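Local coordinates for protein acetyltransferase, GNAT family (Colwellia psychrerythraea, PDB 3IWG) that probably transfers acyl groups, most likely acetyl from acetyl-coenzyme A, as a member of the GNAT acetyltransferase family, at residues Y65-Y69 with L82-I86; I141-A146 with K180-W186; K20-F24 with Q202-E206. One frame throughout, in Å; residues are numbered along the deposited sequence.

Contact 1 of 3, residues Y65-Y69 with L82-I86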
# COMPACT_ATOMS: atom_id res chain seq x y z
N TYR A 65 9.72 0.66 22.27
CA TYR A 65 8.57 1.12 23.00
C TYR A 65 7.44 0.15 22.87
O TYR A 65 7.05 -0.22 21.76
CB TYR A 65 8.12 2.49 22.50
CG TYR A 65 9.05 3.59 22.95
CD1 TYR A 65 10.16 3.93 22.20
CD2 TYR A 65 8.82 4.26 24.14
CE1 TYR A 65 11.04 4.93 22.63
CE2 TYR A 65 9.67 5.25 24.58
CZ TYR A 65 10.78 5.59 23.82
OH TYR A 65 11.60 6.59 24.26
N LEU A 66 6.92 -0.22 24.03
CA LEU A 66 5.72 -1.01 24.10
C LEU A 66 4.58 -0.29 23.42
O LEU A 66 4.47 0.92 23.46
CB LEU A 66 5.33 -1.32 25.56
CG LEU A 66 5.90 -2.57 26.23
CD1 LEU A 66 7.40 -2.65 26.06
CD2 LEU A 66 5.56 -2.63 27.78
N LEU A 67 3.75 -1.07 22.79
CA LEU A 67 2.57 -0.57 22.13
C LEU A 67 1.34 -1.22 22.72
O LEU A 67 0.29 -0.61 22.73
CB LEU A 67 2.65 -0.84 20.59
CG LEU A 67 3.70 -0.07 19.72
CD1 LEU A 67 3.45 -0.21 18.16
CD2 LEU A 67 3.81 1.43 20.05
N GLN A 68 1.45 -2.47 23.17
CA GLN A 68 0.32 -3.25 23.69
C GLN A 68 0.83 -4.17 24.81
O GLN A 68 1.97 -4.65 24.74
CB GLN A 68 -0.33 -4.09 22.58
CG GLN A 68 -0.93 -3.30 21.45
CD GLN A 68 -1.61 -4.19 20.37
OE1 GLN A 68 -1.24 -5.34 20.18
NE2 GLN A 68 -2.59 -3.63 19.66
N TYR A 69 -0.02 -4.39 25.81
CA TYR A 69 0.26 -5.29 26.92
C TYR A 69 -1.06 -5.83 27.47
O TYR A 69 -2.04 -5.07 27.63
CB TYR A 69 1.00 -4.58 28.02
CG TYR A 69 1.24 -5.42 29.27
CD1 TYR A 69 0.26 -5.58 30.26
CD2 TYR A 69 2.47 -6.06 29.47
CE1 TYR A 69 0.51 -6.37 31.41
CE2 TYR A 69 2.71 -6.84 30.58
CZ TYR A 69 1.74 -6.97 31.56
OH TYR A 69 2.05 -7.71 32.64
N LEU A 82 5.54 -8.89 36.56
CA LEU A 82 5.90 -9.00 35.13
C LEU A 82 6.27 -7.66 34.46
O LEU A 82 7.39 -7.46 34.00
CB LEU A 82 4.77 -9.69 34.35
CG LEU A 82 5.05 -9.92 32.86
CD1 LEU A 82 6.39 -10.67 32.62
CD2 LEU A 82 3.88 -10.63 32.20
N PHE A 83 5.33 -6.74 34.46
CA PHE A 83 5.58 -5.45 33.86
C PHE A 83 6.84 -4.77 34.40
O PHE A 83 7.62 -4.22 33.63
CB PHE A 83 4.37 -4.53 34.01
CG PHE A 83 4.35 -3.39 33.03
CD1 PHE A 83 5.10 -2.25 33.25
CD2 PHE A 83 3.59 -3.47 31.87
CE1 PHE A 83 5.10 -1.25 32.36
CE2 PHE A 83 3.56 -2.44 30.99
CZ PHE A 83 4.31 -1.34 31.22
N THR A 84 7.03 -4.80 35.72
CA THR A 84 8.22 -4.24 36.35
C THR A 84 9.50 -4.89 35.81
O THR A 84 10.43 -4.20 35.43
CB THR A 84 8.16 -4.38 37.91
OG1 THR A 84 7.12 -3.55 38.43
CG2 THR A 84 9.51 -4.02 38.57
N LEU A 85 9.55 -6.21 35.79
CA LEU A 85 10.68 -6.96 35.23
C LEU A 85 10.99 -6.52 33.81
O LEU A 85 12.13 -6.25 33.45
CB LEU A 85 10.34 -8.46 35.22
CG LEU A 85 11.23 -9.48 34.51
CD1 LEU A 85 12.62 -9.49 35.09
CD2 LEU A 85 10.63 -10.86 34.68
N ILE A 86 9.94 -6.44 33.00
CA ILE A 86 10.09 -6.03 31.61
C ILE A 86 10.51 -4.56 31.50
O ILE A 86 11.42 -4.27 30.74
CB ILE A 86 8.81 -6.27 30.77
CG1 ILE A 86 8.40 -7.74 30.82
CG2 ILE A 86 9.06 -5.90 29.32
CD1 ILE A 86 6.95 -7.97 30.46
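Side chains set three residues apart on a strand can serve one helix when the strand is bulged, and the packing of Y65-Y69 against L82-I86 is a good example. L67 has phi/psi of -121/-32°, and both L67 and Q68 form backbone hydrogen bonds with C59, the signature of a classic beta bulge. The side chains of L67 and Q68 therefore leave the strand away from the helix, and those of L66 and Y69 both start toward it. Strand and helix run nearly antiparallel, at 161°, with axes 12.3 Å apart, a gap filled by large side chains. Y69 takes chi1 t, which stretches its ring across to the helix. F83, also t, starts sideways but swings its ring over Y69 in a T-shaped pair: the F83 edge meets the Y69 face, with centroids 5.1 Å apart and planes at 73°. L66, chi1 m, places CD2 3.8 Å from F83 CE2. Around the tyrosine, L82 (chi1 t) brings CD2 to 3.5 Å from Y69 OH, and I86 (m, t) sets CD1 at the ring edge, 4.4 Å from Y69 CE2. The buried hydroxyl is satisfied by S79 of the same helix, while Y109 of helix 107-116 packs on both L66 and Y69. Such apolar strand-on-helix packing is what holds together a beta-alpha-beta crossover, here strand 65-71, helix 76-87 and strand 99-103 of a GNAT fold.

Contact 2 of 3, residues I141-A146 with K180-W186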
# COMPACT_ATOMS: atom_id res chain seq x y z
N ILE A 141 -20.01 21.29 2.17
CA ILE A 141 -19.31 21.10 0.90
C ILE A 141 -19.63 19.77 0.26
O ILE A 141 -20.16 18.88 0.92
CB ILE A 141 -17.78 21.14 1.05
CG1 ILE A 141 -17.27 19.93 1.84
CG2 ILE A 141 -17.31 22.46 1.66
CD1 ILE A 141 -15.74 19.82 1.85
N ASP A 142 -19.30 19.63 -1.01
CA ASP A 142 -19.40 18.35 -1.71
C ASP A 142 -17.98 17.81 -1.99
O ASP A 142 -17.18 18.47 -2.63
CB ASP A 142 -20.21 18.48 -3.02
CG ASP A 142 -20.65 17.09 -3.59
OD1 ASP A 142 -20.87 16.10 -2.81
OD2 ASP A 142 -20.77 16.99 -4.84
N MSE A 143 -17.67 16.64 -1.47
CA MSE A 143 -16.43 15.97 -1.82
C MSE A 143 -16.75 14.82 -2.79
O MSE A 143 -17.83 14.21 -2.70
CB MSE A 143 -15.72 15.45 -0.58
CG MSE A 143 -15.28 16.51 0.38
SE MSE A 143 -14.38 15.82 1.90
CE MSE A 143 -12.64 15.62 1.04
N GLN A 144 -15.83 14.55 -3.72
CA GLN A 144 -16.03 13.45 -4.66
C GLN A 144 -15.13 12.25 -4.30
O GLN A 144 -13.97 12.39 -3.96
CB GLN A 144 -15.87 13.93 -6.11
CG GLN A 144 -14.42 14.02 -6.61
CD GLN A 144 -14.26 14.56 -8.08
OE1 GLN A 144 -13.91 13.80 -8.99
NE2 GLN A 144 -14.48 15.89 -8.28
N ILE A 145 -15.70 11.05 -4.34
CA ILE A 145 -14.97 9.85 -3.94
C ILE A 145 -13.80 9.68 -4.91
O ILE A 145 -13.97 9.97 -6.08
CB ILE A 145 -15.87 8.62 -3.91
CG1 ILE A 145 -15.15 7.48 -3.18
CG2 ILE A 145 -16.30 8.22 -5.34
CD1 ILE A 145 -16.00 6.29 -2.99
N ALA A 146 -12.62 9.31 -4.43
CA ALA A 146 -11.47 9.16 -5.35
C ALA A 146 -11.63 7.89 -6.22
O ALA A 146 -12.10 6.85 -5.78
CB ALA A 146 -10.15 9.13 -4.61
N LYS A 180 -12.88 2.41 -1.13
CA LYS A 180 -13.76 3.60 -1.19
C LYS A 180 -13.74 4.49 0.09
O LYS A 180 -14.77 4.98 0.56
CB LYS A 180 -15.18 3.13 -1.55
CG LYS A 180 -15.20 2.11 -2.73
CD LYS A 180 -16.58 2.01 -3.38
CE LYS A 180 -16.69 0.85 -4.42
NZ LYS A 180 -17.93 0.02 -4.16
N GLU A 181 -12.55 4.69 0.63
CA GLU A 181 -12.41 5.48 1.85
C GLU A 181 -11.82 6.85 1.64
O GLU A 181 -11.68 7.63 2.59
CB GLU A 181 -11.61 4.69 2.89
CG GLU A 181 -12.35 3.47 3.38
CD GLU A 181 -11.50 2.57 4.28
OE1 GLU A 181 -10.27 2.73 4.29
OE2 GLU A 181 -12.07 1.69 4.95
N LEU A 182 -11.43 7.16 0.41
CA LEU A 182 -10.72 8.41 0.16
C LEU A 182 -11.60 9.39 -0.59
O LEU A 182 -12.27 9.00 -1.53
CB LEU A 182 -9.42 8.15 -0.60
CG LEU A 182 -8.46 9.32 -0.97
CD1 LEU A 182 -7.88 10.03 0.23
CD2 LEU A 182 -7.34 8.78 -1.89
N PHE A 183 -11.57 10.67 -0.19
CA PHE A 183 -12.32 11.69 -0.89
C PHE A 183 -11.47 12.94 -1.14
O PHE A 183 -10.52 13.24 -0.42
CB PHE A 183 -13.56 12.08 -0.09
CG PHE A 183 -14.53 10.96 0.12
CD1 PHE A 183 -14.29 9.98 1.05
CD2 PHE A 183 -15.72 10.88 -0.60
CE1 PHE A 183 -15.18 8.93 1.24
CE2 PHE A 183 -16.61 9.82 -0.41
CZ PHE A 183 -16.33 8.86 0.54
N GLY A 184 -11.86 13.70 -2.15
CA GLY A 184 -11.17 14.91 -2.53
C GLY A 184 -12.12 16.07 -2.61
O GLY A 184 -13.28 15.90 -2.99
N TYR A 185 -11.63 17.24 -2.23
CA TYR A 185 -12.37 18.47 -2.36
C TYR A 185 -11.61 19.31 -3.36
O TYR A 185 -10.47 19.69 -3.12
CB TYR A 185 -12.50 19.16 -1.00
CG TYR A 185 -13.24 20.48 -0.96
CD1 TYR A 185 -14.47 20.64 -1.58
CD2 TYR A 185 -12.72 21.55 -0.23
CE1 TYR A 185 -15.16 21.84 -1.50
CE2 TYR A 185 -13.39 22.78 -0.17
CZ TYR A 185 -14.60 22.91 -0.80
OH TYR A 185 -15.27 24.10 -0.70
N TRP A 186 -12.26 19.55 -4.49
CA TRP A 186 -11.64 20.04 -5.72
C TRP A 186 -12.11 21.42 -6.06
O TRP A 186 -13.26 21.81 -5.79
CB TRP A 186 -12.02 19.13 -6.91
CG TRP A 186 -11.48 17.75 -6.83
CD1 TRP A 186 -12.06 16.69 -6.23
CD2 TRP A 186 -10.26 17.29 -7.37
NE1 TRP A 186 -11.28 15.58 -6.37
CE2 TRP A 186 -10.16 15.93 -7.07
CE3 TRP A 186 -9.25 17.89 -8.11
CZ2 TRP A 186 -9.07 15.15 -7.47
CZ3 TRP A 186 -8.17 17.11 -8.53
CH2 TRP A 186 -8.09 15.77 -8.20
O HOH W 1 -15.23 18.30 -4.72
O HOH W 2 -11.79 12.93 -5.65
O HOH W 3 -11.99 6.29 -2.35
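This is an antiparallel pairing at the margin of the sheet, where the short strand 144-145, outermost within the chain, is added to strand 182-187. Two bridges define it. Q144 and G184 form a hydrogen-bonded pair, with Q144 N to G184 O at 3.0 Å and G184 N to Q144 O at 3.1 Å; I145 and F183 follow as a non-hydrogen-bonded pair whose CA atoms lie 4.4 Å apart. A146 N to L182 O, 2.9 Å, adds the next bond. On the face carrying I145 and F183, I145 CG1 sits over the phenyl ring in a CH-pi contact, 4.3 Å from its centroid. Selenomethionine M143 puts CE 3.8 Å from F183 CB, and helix 223-237 packs on M143 through V227 and F230. In the GNAT fold the first two strands are antiparallel neighbours joined by a helical excursion, and here helices 151-162 and 166-178 fill that connection, the second closing in a Schellman motif at K180. F154 of the first helix and I177 of the second touch both A146 and L182, whose CB and CD2 are 3.9 Å apart. Beyond the paired residues, I141 CD1 lies over the face of the Y185 ring in a CH-pi contact, 3.8 Å from its centroid. An ideal CB on G184 would fall 2.8 Å from W186 NE1. That nitrogen donates to water 2, which donates in turn to Q144 O, 2.8 Å from each. Farther along, where the strands splay, water 1 spans D142 O (2.9 Å) and W186 N (3.2 Å).

Contact 3 of 3, residues K20-F24 with Q202-E206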
# COMPACT_ATOMS: atom_id res chain seq x y z
N LYS A 20 -5.88 -10.91 21.68
CA LYS A 20 -6.05 -9.60 21.09
C LYS A 20 -7.49 -9.11 21.15
O LYS A 20 -7.76 -7.93 21.48
CB LYS A 20 -5.55 -9.56 19.66
CG LYS A 20 -4.05 -9.71 19.54
CD LYS A 20 -3.43 -8.51 18.83
CE LYS A 20 -1.90 -8.43 18.98
NZ LYS A 20 -1.40 -7.18 18.36
N LYS A 21 -8.43 -10.00 20.85
CA LYS A 21 -9.84 -9.64 20.89
C LYS A 21 -10.27 -9.22 22.31
O LYS A 21 -11.05 -8.26 22.49
CB LYS A 21 -10.73 -10.76 20.31
CG LYS A 21 -12.24 -10.42 20.29
CD LYS A 21 -13.11 -11.55 19.67
CE LYS A 21 -14.66 -11.20 19.66
NZ LYS A 21 -15.17 -10.41 20.87
N ALA A 22 -9.75 -9.89 23.32
CA ALA A 22 -10.08 -9.50 24.69
C ALA A 22 -9.43 -8.17 25.01
O ALA A 22 -10.05 -7.30 25.65
CB ALA A 22 -9.66 -10.55 25.66
N TYR A 23 -8.19 -7.98 24.55
CA TYR A 23 -7.50 -6.69 24.73
C TYR A 23 -8.37 -5.54 24.25
O TYR A 23 -8.69 -4.66 25.01
CB TYR A 23 -6.16 -6.71 24.03
CG TYR A 23 -5.40 -5.41 24.14
CD1 TYR A 23 -4.87 -5.00 25.34
CD2 TYR A 23 -5.18 -4.64 23.04
CE1 TYR A 23 -4.15 -3.82 25.45
CE2 TYR A 23 -4.45 -3.46 23.12
CZ TYR A 23 -3.97 -3.05 24.34
OH TYR A 23 -3.25 -1.90 24.43
N PHE A 24 -8.87 -5.65 23.02
CA PHE A 24 -9.69 -4.62 22.41
C PHE A 24 -11.07 -4.47 23.06
O PHE A 24 -11.53 -3.33 23.27
CB PHE A 24 -9.80 -4.85 20.90
CG PHE A 24 -8.47 -4.61 20.16
CD1 PHE A 24 -7.88 -3.35 20.16
CD2 PHE A 24 -7.82 -5.63 19.49
CE1 PHE A 24 -6.66 -3.13 19.51
CE2 PHE A 24 -6.61 -5.41 18.86
CZ PHE A 24 -6.03 -4.15 18.87
N GLN A 202 -12.15 -5.37 11.79
CA GLN A 202 -12.48 -6.16 12.98
C GLN A 202 -12.49 -5.30 14.24
O GLN A 202 -11.89 -4.24 14.29
CB GLN A 202 -11.44 -7.26 13.20
CG GLN A 202 -10.46 -7.42 12.04
CD GLN A 202 -9.03 -7.75 12.48
OE1 GLN A 202 -8.14 -6.88 12.40
NE2 GLN A 202 -8.81 -9.00 12.95
N TYR A 203 -13.15 -5.81 15.27
CA TYR A 203 -13.14 -5.22 16.62
C TYR A 203 -13.89 -3.92 16.77
O TYR A 203 -14.57 -3.72 17.80
CB TYR A 203 -11.72 -4.97 17.14
CG TYR A 203 -10.81 -6.15 17.00
CD1 TYR A 203 -11.18 -7.40 17.49
CD2 TYR A 203 -9.58 -6.04 16.36
CE1 TYR A 203 -10.35 -8.50 17.36
CE2 TYR A 203 -8.73 -7.16 16.24
CZ TYR A 203 -9.13 -8.37 16.74
OH TYR A 203 -8.32 -9.47 16.62
N GLN A 204 -13.73 -3.02 15.81
CA GLN A 204 -14.32 -1.71 15.97
C GLN A 204 -15.21 -1.36 14.80
O GLN A 204 -15.31 -0.18 14.43
CB GLN A 204 -13.21 -0.68 16.18
CG GLN A 204 -12.34 -1.07 17.34
CD GLN A 204 -11.29 -0.05 17.75
OE1 GLN A 204 -10.72 -0.19 18.82
NE2 GLN A 204 -11.01 0.94 16.91
N THR A 205 -15.91 -2.36 14.26
CA THR A 205 -16.67 -2.21 13.01
C THR A 205 -17.90 -1.29 13.10
O THR A 205 -18.64 -1.14 12.16
CB THR A 205 -17.15 -3.59 12.47
OG1 THR A 205 -18.01 -4.18 13.44
CG2 THR A 205 -15.98 -4.52 12.17
N GLU A 206 -18.14 -0.70 14.26
CA GLU A 206 -19.21 0.26 14.39
C GLU A 206 -18.67 1.70 14.26
O GLU A 206 -19.44 2.66 14.26
CB GLU A 206 -20.02 0.01 15.69
CG GLU A 206 -19.18 -0.18 17.03
CD GLU A 206 -18.25 -1.47 17.13
OE1 GLU A 206 -18.72 -2.62 17.39
OE2 GLU A 206 -17.03 -1.33 16.99
O HOH W 4 -11.58 -1.88 21.13
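Helix 17-26 offers one flank to a loop that is remote in sequence, and successive residues show how a helix divides its roles. K20 starts toward the loop, with CB 4.1 Å from Y203 OH, but its chain then leads away and its NZ bonds to Q68. K21 contributes its aliphatic base: CB rests 3.7 Å from Y203 CE1, while NZ turns to a salt bridge with D25. A22 and Y23 lie on the side facing strand 65-71, where both touch Y70. The helix belongs to the N-terminal and the loop, between strands 190-199 and 207-214, to the C-terminal of what are probably two tandem GNAT-type domains. F24, one turn on from K20 and bonded to it (F24 N to K20 O, 3.0 Å), brings its ring to Y203 in an offset stack, with centroids 4.8 Å apart, planes at 27° and F24 CD2 3.6 Å from Y203 CD2. Y203 presents its ring from the middle of a tight gamma turn, with phi of 71° and a weak Q204 N to Q202 O bond of 2.7 Å. F37 packs on F24, Y203 and Q204. Water 4 lies 2.6 Å from F24 O and 3.0 Å from Q204 OE1, an oxygen that also accepts from L31 N.

Overall arrangement
From the N terminus, the chain first lays down helix 17-26, whose partner in contact 3 arrives only at 202-206, so this closure spans most of the molecule and encloses the other two. Within it, contact 1 closes a short loop of 12 residues in the N-terminal half, tying helix 76-87 to its preceding strand, and contact 2 later closes one of 33 residues, mostly helical, in the C-terminal half, adding edge strand 144-145 to strand 182-187; the two follow in series without crossing. Their centres lie 41 Å apart, on opposite sides of the chain's centre, yet both reach the same continuous sheet. Contact 3 joins the halves and touches contact 1 through K20 and Q68.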